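Local coordinates for protein alpha-galactosidase (Lactobacillus brevis, PDB 3MI6) that probably hydrolyses terminal, non-reducing alpha-D-galactose residues from alpha-galactosides such as galactose oligosaccharides, galactomannans and galactolipids, at residues E525-G531 with Q544-D549; F534-M539 with Y567-M572; M363-D367 with D474-W478. All coordinates share one frame. Residues are numbered along the deposited sequence.

Contact 1 (E525-G531 with Q544-D549); sequences ESCASGG and QAWTSD
Two neighbouring parallel strands of the TIM barrel meet here, and the loops after them carry predicted active-site residues. Residues 525-526 and 544-546 run parallel, Ser526 beside Ala545 with CA atoms 4.5 Å apart. Ser526 bonds to both sides of its partner: its N donates to Gln544 O (3.0 Å) and its O accepts from Trp546 N (2.9 Å). With Glu525 at chi1 t and Gln544 at chi1 p, Gln544 NE2 donates to Glu525 OE2 at 2.6 Å, an oxygen that also has a weak bond from Tyr475. Beyond the strands the chain 527-531 curls back, the positive phi of Ser529 turning it, and Ala528 N bonds to Gly530 O at 3.0 Å. Gly530, at phi/psi 94/-128, brings its CA to 3.5 Å from Asp549 N; a CB there would collide with that nitrogen. Asp549 N is satisfied by a water (2.7 Å), which donates to Ser529 O (2.8 Å). Trp546, chi1 t, sends NE1 to Asp549 OD1 (3.2 Å), and Cys527 SG sits 3.8 Å from its CD1, an oblique sulfur-aromatic contact. Asp549 OD2 accepts from Trp200 NE1, while Ser529 OG pairs with Asn481, Ser529 N with Asp479, the predicted nucleophile, and Ser529 O with His227. Glu203 takes Gly531 N and Ser548 OG, and Thr547 OG1 bonds to Gly573 O. Asp549 is the predicted proton donor, Cys527 a predicted substrate ligand. With an indole nitrogen at each carboxylate oxygen and a water at its backbone N, Asp549 is held from several directions, consistent with a general acid at the mouth of the barrel.

Contact 2 (F534-M539 with Y567-M572); sequences FDLGMM and YPQAMM
One short helical turn, 536-539, faces the 3-10 turn 569-571 at the N-terminal end of a TIM-barrel strand, the backbones well apart: the nearest CA pairs are Met539 with Met571 at 7.5 Å, Asp535 with Tyr567 at 8.6 Å and Phe534 with Met572 at 9.1 Å. Asp535 is the N-cap of the helix; with chi1 p, its OD1 accepts from Met538 N at 3.1 Å and also bonds to Ser255, while OD2 bonds to Ser225. Across the gap, Met571 N bonds to Pro568 O and Met572 N to Gln569 O, both at 3.0 Å, closing the 3-10 turn. No hydrogen bond joins the segments. Phe534 (chi1 t) and Tyr567 (chi1 m) form a T-shaped pair, centroids 5.0 Å apart and planes at 88°: the Phe534 edge meets the Tyr567 face, CE1 to CG 3.5 Å. Phe534 CZ also rests 3.8 Å from Met572 CG, and Leu536 CD2 lies 3.9 Å from Tyr567 CE1. Arg204 makes a cation-pi contact with Phe534, while the Tyr567 hydroxyl bonds to Asn230. With Met539 at chi1 and chi2 m and Met571 at m, t, t, both selenomethionine, Met539 CG lies 3.5 Å from Met571 SE.

Contact 3 (M363-D367 with D474-W478); sequences MFVLD and DYIKW
This is a contact through the inside of the TIM barrel, between strands 363-366 and 475-478, which are not neighbours: strand 408-413 lies between them in the sheet and bonds to the backbone of Phe364 and Leu366. The short segments 363-367 and 474-477 run roughly the same way, their end-to-end directions 36° apart, and their CA atoms stay 7.9 to 8.8 Å from each other, Met363 opposite Asp474, Val365 opposite Tyr475 and Asp367 opposite Lys477. In the extended strands alternate residues turn inward: Met363, Val365, Tyr475 and Lys477 all point their CB toward the facing strand, whereas Phe364 and Leu366 pack outside on helix 346-358. Near the start of the strands, selenomethionine Met363, with chi1 and chi2 t and chi3 m, lays its SE over the face of Tyr475 (chi1 t), 4.0 Å from the ring centroid and 26° off its normal, a Met-aromatic contact. Met363 CE is 3.6 Å from Tyr475 CB and 4.1 Å from Asp474 CB. Val365 CG2 meets the same ring at Tyr475 CE1, 3.6 Å away. The core then turns polar toward the C-terminal ends of the strands, where a TIM barrel carries its active site. Asp367 and Lys477 are both predicted to bind substrate, and Lys477 lies close to the predicted nucleophile Asp479. Asn335 also donates to Asp367 OD1, so that oxygen is shared between two partners. Lys477 is fully extended, all four chi angles t, and this reach brings its NZ to 3.0 Å from Asp367 OD1 in a salt bridge.

How the contacts relate
From the N terminus, the barrel strand 363-366 comes first, and contact 3 closes a loop of 106 residues when the chain returns at 474-478, having laid down strand 408-413 on the way. Contacts 1 and 2 come after contact 3 has closed, and they cross each other: 525-531, 534-539, 544-549, 567-572. Contact 1 closes a loop of 12 residues between adjacent strands; contact 2 closes one of 27, tying the helical turn between those strands to the lead-in of strand 572-576 and packing against strand 544-546, with Ala545 CB 3.5 Å from Phe534 CD2. Strands 475-478 and 523-526 are sheet neighbours, so the cross-barrel contact 3 shares a wall with contact 1.

Contact 1 (E525-G531 with Q544-D549)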
loop_
_atom_site.group_PDB
_atom_site.type_symbol
_atom_site.label_atom_id
_atom_site.label_comp_id
_atom_site.label_asym_id
_atom_site.label_seq_id
_atom_site.Cartn_x
_atom_site.Cartn_y
_atom_site.Cartn_z
ATOM N N GLU D 525 -3.951 -43.264 1.424
ATOM C CA GLU D 525 -4.176 -41.867 1.765
ATOM C C GLU D 525 -3.120 -41.487 2.777
ATOM O O GLU D 525 -3.065 -42.044 3.855
ATOM C CB GLU D 525 -5.596 -41.612 2.318
ATOM C CG GLU D 525 -5.891 -40.113 2.565
ATOM C CD GLU D 525 -7.387 -39.705 2.470
ATOM O OE1 GLU D 525 -7.785 -38.755 3.194
ATOM O OE2 GLU D 525 -8.163 -40.303 1.676
ATOM N N SER D 526 -2.258 -40.558 2.393
ATOM C CA SER D 526 -1.217 -40.043 3.272
ATOM C C SER D 526 -1.825 -39.130 4.353
ATOM O O SER D 526 -2.870 -38.499 4.138
ATOM C CB SER D 526 -0.172 -39.312 2.437
ATOM O OG SER D 526 0.013 -38.007 2.913
ATOM N N CYS D 527 -1.202 -39.079 5.527
ATOM C CA CYS D 527 -1.738 -38.261 6.606
ATOM C C CYS D 527 -0.640 -37.851 7.561
ATOM O O CYS D 527 0.348 -38.553 7.701
ATOM C CB CYS D 527 -2.827 -39.030 7.356
ATOM S SG CYS D 527 -3.765 -38.056 8.555
ATOM N N ALA D 528 -0.810 -36.701 8.201
ATOM C CA ALA D 528 0.118 -36.232 9.231
ATOM C C ALA D 528 -0.589 -35.206 10.104
ATOM O O ALA D 528 -0.331 -34.005 9.982
ATOM C CB ALA D 528 1.373 -35.629 8.616
ATOM N N SER D 529 -1.478 -35.686 10.980
ATOM C CA SER D 529 -2.309 -34.805 11.789
ATOM C C SER D 529 -3.047 -33.854 10.853
ATOM O O SER D 529 -3.178 -32.659 11.130
ATOM C CB SER D 529 -1.452 -33.994 12.768
ATOM O OG SER D 529 -1.129 -34.739 13.920
ATOM N N GLY D 530 -3.532 -34.385 9.737
ATOM C CA GLY D 530 -4.033 -33.540 8.669
ATOM C C GLY D 530 -2.907 -33.306 7.695
ATOM O O GLY D 530 -2.274 -34.263 7.261
ATOM N N GLY D 531 -2.623 -32.051 7.372
ATOM C CA GLY D 531 -1.702 -31.758 6.281
ATOM C C GLY D 531 -0.255 -31.445 6.629
ATOM O O GLY D 531 0.359 -30.583 6.014
ATOM N N GLN D 544 -3.329 -39.231 -2.758
ATOM C CA GLN D 544 -4.145 -38.239 -2.061
ATOM C C GLN D 544 -3.736 -38.096 -0.603
ATOM O O GLN D 544 -3.269 -39.052 0.007
ATOM C CB GLN D 544 -5.630 -38.583 -2.167
ATOM C CG GLN D 544 -6.071 -39.764 -1.345
ATOM C CD GLN D 544 -7.430 -40.232 -1.788
ATOM O OE1 GLN D 544 -7.756 -40.167 -2.972
ATOM N NE2 GLN D 544 -8.240 -40.694 -0.847
ATOM N N ALA D 545 -3.908 -36.899 -0.051
ATOM C CA ALA D 545 -3.553 -36.668 1.339
ATOM C C ALA D 545 -4.770 -36.182 2.111
ATOM O O ALA D 545 -5.689 -35.617 1.520
ATOM C CB ALA D 545 -2.415 -35.664 1.436
ATOM N N TRP D 546 -4.795 -36.434 3.420
ATOM C CA TRP D 546 -5.804 -35.845 4.301
ATOM C C TRP D 546 -5.410 -34.383 4.540
ATOM O O TRP D 546 -4.486 -34.095 5.296
ATOM C CB TRP D 546 -5.889 -36.626 5.617
ATOM C CG TRP D 546 -6.918 -36.089 6.577
ATOM C CD1 TRP D 546 -6.738 -35.796 7.899
ATOM C CD2 TRP D 546 -8.285 -35.760 6.279
ATOM N NE1 TRP D 546 -7.913 -35.318 8.447
ATOM C CE2 TRP D 546 -8.874 -35.288 7.474
ATOM C CE3 TRP D 546 -9.070 -35.831 5.120
ATOM C CZ2 TRP D 546 -10.206 -34.889 7.539
ATOM C CZ3 TRP D 546 -10.389 -35.431 5.189
ATOM C CH2 TRP D 546 -10.946 -34.962 6.390
ATOM N N THR D 547 -6.111 -33.463 3.885
ATOM C CA THR D 547 -5.636 -32.085 3.743
ATOM C C THR D 547 -5.466 -31.324 5.055
ATOM O O THR D 547 -4.464 -30.645 5.261
ATOM C CB THR D 547 -6.562 -31.293 2.818
ATOM O OG1 THR D 547 -6.973 -32.147 1.746
ATOM C CG2 THR D 547 -5.855 -30.056 2.251
ATOM N N SER D 548 -6.462 -31.421 5.924
ATOM C CA SER D 548 -6.391 -30.811 7.244
ATOM C C SER D 548 -7.258 -31.598 8.213
ATOM O O SER D 548 -8.276 -32.148 7.821
ATOM C CB SER D 548 -6.878 -29.357 7.189
ATOM O OG SER D 548 -6.753 -28.730 8.455
ATOM N N ASP D 549 -6.850 -31.649 9.472
ATOM C CA ASP D 549 -7.716 -32.152 10.522
ATOM C C ASP D 549 -8.898 -31.223 10.719
ATOM O O ASP D 549 -9.953 -31.632 11.211
ATOM C CB ASP D 549 -6.964 -32.293 11.834
ATOM C CG ASP D 549 -6.524 -33.706 12.087
ATOM O OD1 ASP D 549 -7.079 -34.603 11.417
ATOM O OD2 ASP D 549 -5.622 -33.913 12.945
HETATM O O HOH W 1 -4.712 -30.432 10.471
#

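Contact 2 (F534-M539 with Y567-M572)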
loop_
_atom_site.group_PDB
_atom_site.type_symbol
_atom_site.label_atom_id
_atom_site.label_comp_id
_atom_site.label_asym_id
_atom_site.label_seq_id
_atom_site.Cartn_x
_atom_site.Cartn_y
_atom_site.Cartn_z
ATOM N N PHE D 534 1.905 -32.664 3.575
ATOM C CA PHE D 534 1.220 -32.535 2.308
ATOM C C PHE D 534 2.182 -32.110 1.199
ATOM O O PHE D 534 2.301 -30.908 0.908
ATOM C CB PHE D 534 0.109 -31.495 2.456
ATOM C CG PHE D 534 -0.931 -31.570 1.390
ATOM C CD1 PHE D 534 -0.713 -30.998 0.166
ATOM C CD2 PHE D 534 -2.128 -32.228 1.627
ATOM C CE1 PHE D 534 -1.665 -31.078 -0.808
ATOM C CE2 PHE D 534 -3.093 -32.317 0.662
ATOM C CZ PHE D 534 -2.869 -31.740 -0.563
ATOM N N ASP D 535 2.854 -33.075 0.568
ATOM C CA ASP D 535 3.890 -32.732 -0.397
ATOM C C ASP D 535 4.091 -33.724 -1.540
ATOM O O ASP D 535 3.641 -34.847 -1.489
ATOM C CB ASP D 535 5.205 -32.483 0.323
ATOM C CG ASP D 535 5.713 -33.707 1.043
ATOM O OD1 ASP D 535 5.526 -34.838 0.528
ATOM O OD2 ASP D 535 6.313 -33.531 2.125
ATOM N N LEU D 536 4.782 -33.284 -2.584
ATOM C CA LEU D 536 4.948 -34.092 -3.785
ATOM C C LEU D 536 5.614 -35.429 -3.453
ATOM O O LEU D 536 5.378 -36.437 -4.116
ATOM C CB LEU D 536 5.715 -33.319 -4.873
ATOM C CG LEU D 536 5.101 -31.984 -5.364
ATOM C CD1 LEU D 536 6.089 -31.203 -6.188
ATOM C CD2 LEU D 536 3.811 -32.149 -6.140
ATOM N N GLY D 537 6.418 -35.441 -2.398
ATOM C CA GLY D 537 7.139 -36.640 -2.037
ATOM C C GLY D 537 6.186 -37.777 -1.753
ATOM O O GLY D 537 6.458 -38.924 -2.093
HETATM N N MSE D 538 5.066 -37.463 -1.120
HETATM C CA MSE D 538 4.117 -38.490 -0.728
HETATM C C MSE D 538 3.120 -38.830 -1.830
HETATM O O MSE D 538 2.613 -39.948 -1.865
HETATM C CB MSE D 538 3.375 -38.052 0.522
HETATM C CG MSE D 538 4.290 -37.672 1.648
HETATM SE SE MSE D 538 4.918 -39.249 2.637
HETATM C CE MSE D 538 3.197 -39.914 3.274
HETATM N N MSE D 539 2.844 -37.870 -2.719
HETATM C CA MSE D 539 1.904 -38.075 -3.811
HETATM C C MSE D 539 2.412 -39.104 -4.828
HETATM O O MSE D 539 1.620 -39.724 -5.547
HETATM C CB MSE D 539 1.601 -36.758 -4.541
HETATM C CG MSE D 539 1.060 -35.623 -3.664
HETATM SE SE MSE D 539 -0.532 -36.057 -2.593
HETATM C CE MSE D 539 -0.383 -34.580 -1.337
ATOM N N TYR D 567 -1.361 -27.700 -5.449
ATOM C CA TYR D 567 -1.860 -29.061 -5.562
ATOM C C TYR D 567 -3.310 -29.143 -6.066
ATOM O O TYR D 567 -4.203 -28.508 -5.528
ATOM C CB TYR D 567 -1.663 -29.793 -4.220
ATOM C CG TYR D 567 -0.283 -29.579 -3.595
ATOM C CD1 TYR D 567 0.734 -30.490 -3.777
ATOM C CD2 TYR D 567 -0.012 -28.462 -2.822
ATOM C CE1 TYR D 567 1.977 -30.300 -3.202
ATOM C CE2 TYR D 567 1.216 -28.254 -2.258
ATOM C CZ TYR D 567 2.216 -29.170 -2.447
ATOM O OH TYR D 567 3.461 -28.964 -1.875
ATOM N N PRO D 568 -3.536 -29.954 -7.106
ATOM C CA PRO D 568 -4.853 -30.175 -7.714
ATOM C C PRO D 568 -5.787 -30.870 -6.746
ATOM O O PRO D 568 -5.326 -31.601 -5.887
ATOM C CB PRO D 568 -4.559 -31.122 -8.872
ATOM C CG PRO D 568 -3.042 -31.226 -8.966
ATOM C CD PRO D 568 -2.500 -30.849 -7.657
ATOM N N GLN D 569 -7.087 -30.669 -6.901
ATOM C CA GLN D 569 -8.067 -31.216 -5.965
ATOM C C GLN D 569 -8.044 -32.739 -5.861
ATOM O O GLN D 569 -8.476 -33.298 -4.860
ATOM C CB GLN D 569 -9.479 -30.746 -6.320
ATOM C CG GLN D 569 -9.983 -31.272 -7.626
ATOM C CD GLN D 569 -9.551 -30.446 -8.809
ATOM O OE1 GLN D 569 -8.544 -29.747 -8.757
ATOM N NE2 GLN D 569 -10.321 -30.517 -9.893
ATOM N N ALA D 570 -7.560 -33.410 -6.899
ATOM C CA ALA D 570 -7.442 -34.862 -6.867
ATOM C C ALA D 570 -6.667 -35.331 -5.628
ATOM O O ALA D 570 -6.927 -36.406 -5.087
ATOM C CB ALA D 570 -6.768 -35.358 -8.139
HETATM N N MSE D 571 -5.738 -34.496 -5.178
HETATM C CA MSE D 571 -4.851 -34.827 -4.076
HETATM C C MSE D 571 -5.433 -34.559 -2.673
HETATM O O MSE D 571 -4.900 -35.051 -1.671
HETATM C CB MSE D 571 -3.539 -34.072 -4.246
HETATM C CG MSE D 571 -2.744 -34.464 -5.491
HETATM SE SE MSE D 571 -1.039 -33.501 -5.585
HETATM C CE MSE D 571 -0.406 -34.125 -7.350
HETATM N N MSE D 572 -6.532 -33.809 -2.607
HETATM C CA MSE D 572 -7.082 -33.343 -1.334
HETATM C C MSE D 572 -8.267 -34.152 -0.819
HETATM O O MSE D 572 -9.381 -34.020 -1.323
HETATM C CB MSE D 572 -7.550 -31.896 -1.464
HETATM C CG MSE D 572 -6.473 -30.840 -1.472
HETATM SE SE MSE D 572 -7.285 -29.082 -1.927
HETATM C CE MSE D 572 -6.745 -28.909 -3.821
#

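Contact 3 (M363-D367 with D474-W478)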
loop_
_atom_site.group_PDB
_atom_site.type_symbol
_atom_site.label_atom_id
_atom_site.label_comp_id
_atom_site.label_asym_id
_atom_site.label_seq_id
_atom_site.Cartn_x
_atom_site.Cartn_y
_atom_site.Cartn_z
HETATM N N MSE D 363 -17.146 -46.995 0.565
HETATM C CA MSE D 363 -16.008 -47.530 1.304
HETATM C C MSE D 363 -16.082 -47.139 2.764
HETATM O O MSE D 363 -16.428 -46.006 3.093
HETATM C CB MSE D 363 -14.683 -47.040 0.708
HETATM C CG MSE D 363 -13.481 -47.344 1.575
HETATM SE SE MSE D 363 -11.835 -46.498 0.955
HETATM C CE MSE D 363 -11.431 -47.633 -0.576
ATOM N N PHE D 364 -15.759 -48.083 3.644
ATOM C CA PHE D 364 -15.712 -47.798 5.067
ATOM C C PHE D 364 -14.264 -47.851 5.514
ATOM O O PHE D 364 -13.533 -48.738 5.105
ATOM C CB PHE D 364 -16.560 -48.792 5.861
ATOM C CG PHE D 364 -16.541 -48.537 7.330
ATOM C CD1 PHE D 364 -15.440 -48.892 8.091
ATOM C CD2 PHE D 364 -17.597 -47.925 7.946
ATOM C CE1 PHE D 364 -15.404 -48.642 9.439
ATOM C CE2 PHE D 364 -17.563 -47.676 9.294
ATOM C CZ PHE D 364 -16.463 -48.033 10.042
ATOM N N VAL D 365 -13.862 -46.882 6.336
ATOM C CA VAL D 365 -12.495 -46.789 6.852
ATOM C C VAL D 365 -12.428 -46.797 8.381
ATOM O O VAL D 365 -12.700 -45.783 9.021
ATOM C CB VAL D 365 -11.783 -45.505 6.392
ATOM C CG1 VAL D 365 -10.353 -45.544 6.835
ATOM C CG2 VAL D 365 -11.873 -45.334 4.890
ATOM N N LEU D 366 -12.050 -47.934 8.959
ATOM C CA LEU D 366 -11.869 -48.027 10.394
ATOM C C LEU D 366 -10.640 -47.202 10.814
ATOM O O LEU D 366 -9.542 -47.403 10.278
ATOM C CB LEU D 366 -11.691 -49.488 10.765
ATOM C CG LEU D 366 -11.369 -49.844 12.208
ATOM C CD1 LEU D 366 -12.488 -49.413 13.103
ATOM C CD2 LEU D 366 -11.127 -51.343 12.320
ATOM N N ASP D 367 -10.815 -46.267 11.749
ATOM C CA ASP D 367 -9.713 -45.379 12.131
ATOM C C ASP D 367 -9.035 -45.846 13.414
ATOM O O ASP D 367 -9.067 -47.030 13.751
ATOM C CB ASP D 367 -10.180 -43.915 12.263
ATOM C CG ASP D 367 -9.088 -42.892 11.864
ATOM O OD1 ASP D 367 -8.990 -42.543 10.660
ATOM O OD2 ASP D 367 -8.347 -42.422 12.758
ATOM N N ASP D 474 -8.396 -52.485 0.911
ATOM C CA ASP D 474 -8.474 -51.768 -0.340
ATOM C C ASP D 474 -7.731 -50.458 -0.209
ATOM O O ASP D 474 -7.432 -49.802 -1.211
ATOM C CB ASP D 474 -9.928 -51.496 -0.695
ATOM C CG ASP D 474 -10.675 -52.750 -1.032
ATOM O OD1 ASP D 474 -10.407 -53.312 -2.116
ATOM O OD2 ASP D 474 -11.519 -53.168 -0.210
ATOM N N TYR D 475 -7.410 -50.101 1.031
ATOM C CA TYR D 475 -7.055 -48.725 1.368
ATOM C C TYR D 475 -6.449 -48.668 2.759
ATOM O O TYR D 475 -6.864 -49.395 3.656
ATOM C CB TYR D 475 -8.332 -47.883 1.304
ATOM C CG TYR D 475 -8.309 -46.481 1.884
ATOM C CD1 TYR D 475 -8.466 -46.265 3.236
ATOM C CD2 TYR D 475 -8.230 -45.369 1.056
ATOM C CE1 TYR D 475 -8.489 -44.978 3.759
ATOM C CE2 TYR D 475 -8.256 -44.078 1.567
ATOM C CZ TYR D 475 -8.387 -43.886 2.919
ATOM O OH TYR D 475 -8.409 -42.599 3.433
ATOM N N ILE D 476 -5.464 -47.800 2.925
ATOM C CA ILE D 476 -4.820 -47.591 4.210
ATOM C C ILE D 476 -4.636 -46.086 4.460
ATOM O O ILE D 476 -4.141 -45.344 3.613
ATOM C CB ILE D 476 -3.469 -48.366 4.294
ATOM C CG1 ILE D 476 -3.711 -49.812 4.737
ATOM C CG2 ILE D 476 -2.513 -47.705 5.247
ATOM C CD1 ILE D 476 -2.504 -50.698 4.621
ATOM N N LYS D 477 -5.092 -45.627 5.613
ATOM C CA LYS D 477 -4.783 -44.285 6.054
ATOM C C LYS D 477 -3.509 -44.401 6.882
ATOM O O LYS D 477 -3.486 -45.039 7.931
ATOM C CB LYS D 477 -5.940 -43.710 6.876
ATOM C CG LYS D 477 -5.877 -42.203 7.137
ATOM C CD LYS D 477 -7.108 -41.778 7.953
ATOM C CE LYS D 477 -7.038 -40.335 8.445
ATOM N NZ LYS D 477 -8.208 -39.947 9.316
ATOM N N TRP D 478 -2.442 -43.798 6.379
ATOM C CA TRP D 478 -1.133 -43.850 7.016
ATOM C C TRP D 478 -0.825 -42.494 7.654
ATOM O O TRP D 478 -0.407 -41.540 6.985
ATOM C CB TRP D 478 -0.088 -44.237 5.968
ATOM C CG TRP D 478 1.352 -44.165 6.383
ATOM C CD1 TRP D 478 1.893 -43.384 7.356
ATOM C CD2 TRP D 478 2.442 -44.883 5.794
ATOM N NE1 TRP D 478 3.256 -43.574 7.419
ATOM C CE2 TRP D 478 3.618 -44.486 6.469
ATOM C CE3 TRP D 478 2.538 -45.822 4.759
ATOM C CZ2 TRP D 478 4.873 -44.994 6.147
ATOM C CZ3 TRP D 478 3.790 -46.325 4.437
ATOM C CH2 TRP D 478 4.940 -45.913 5.129
#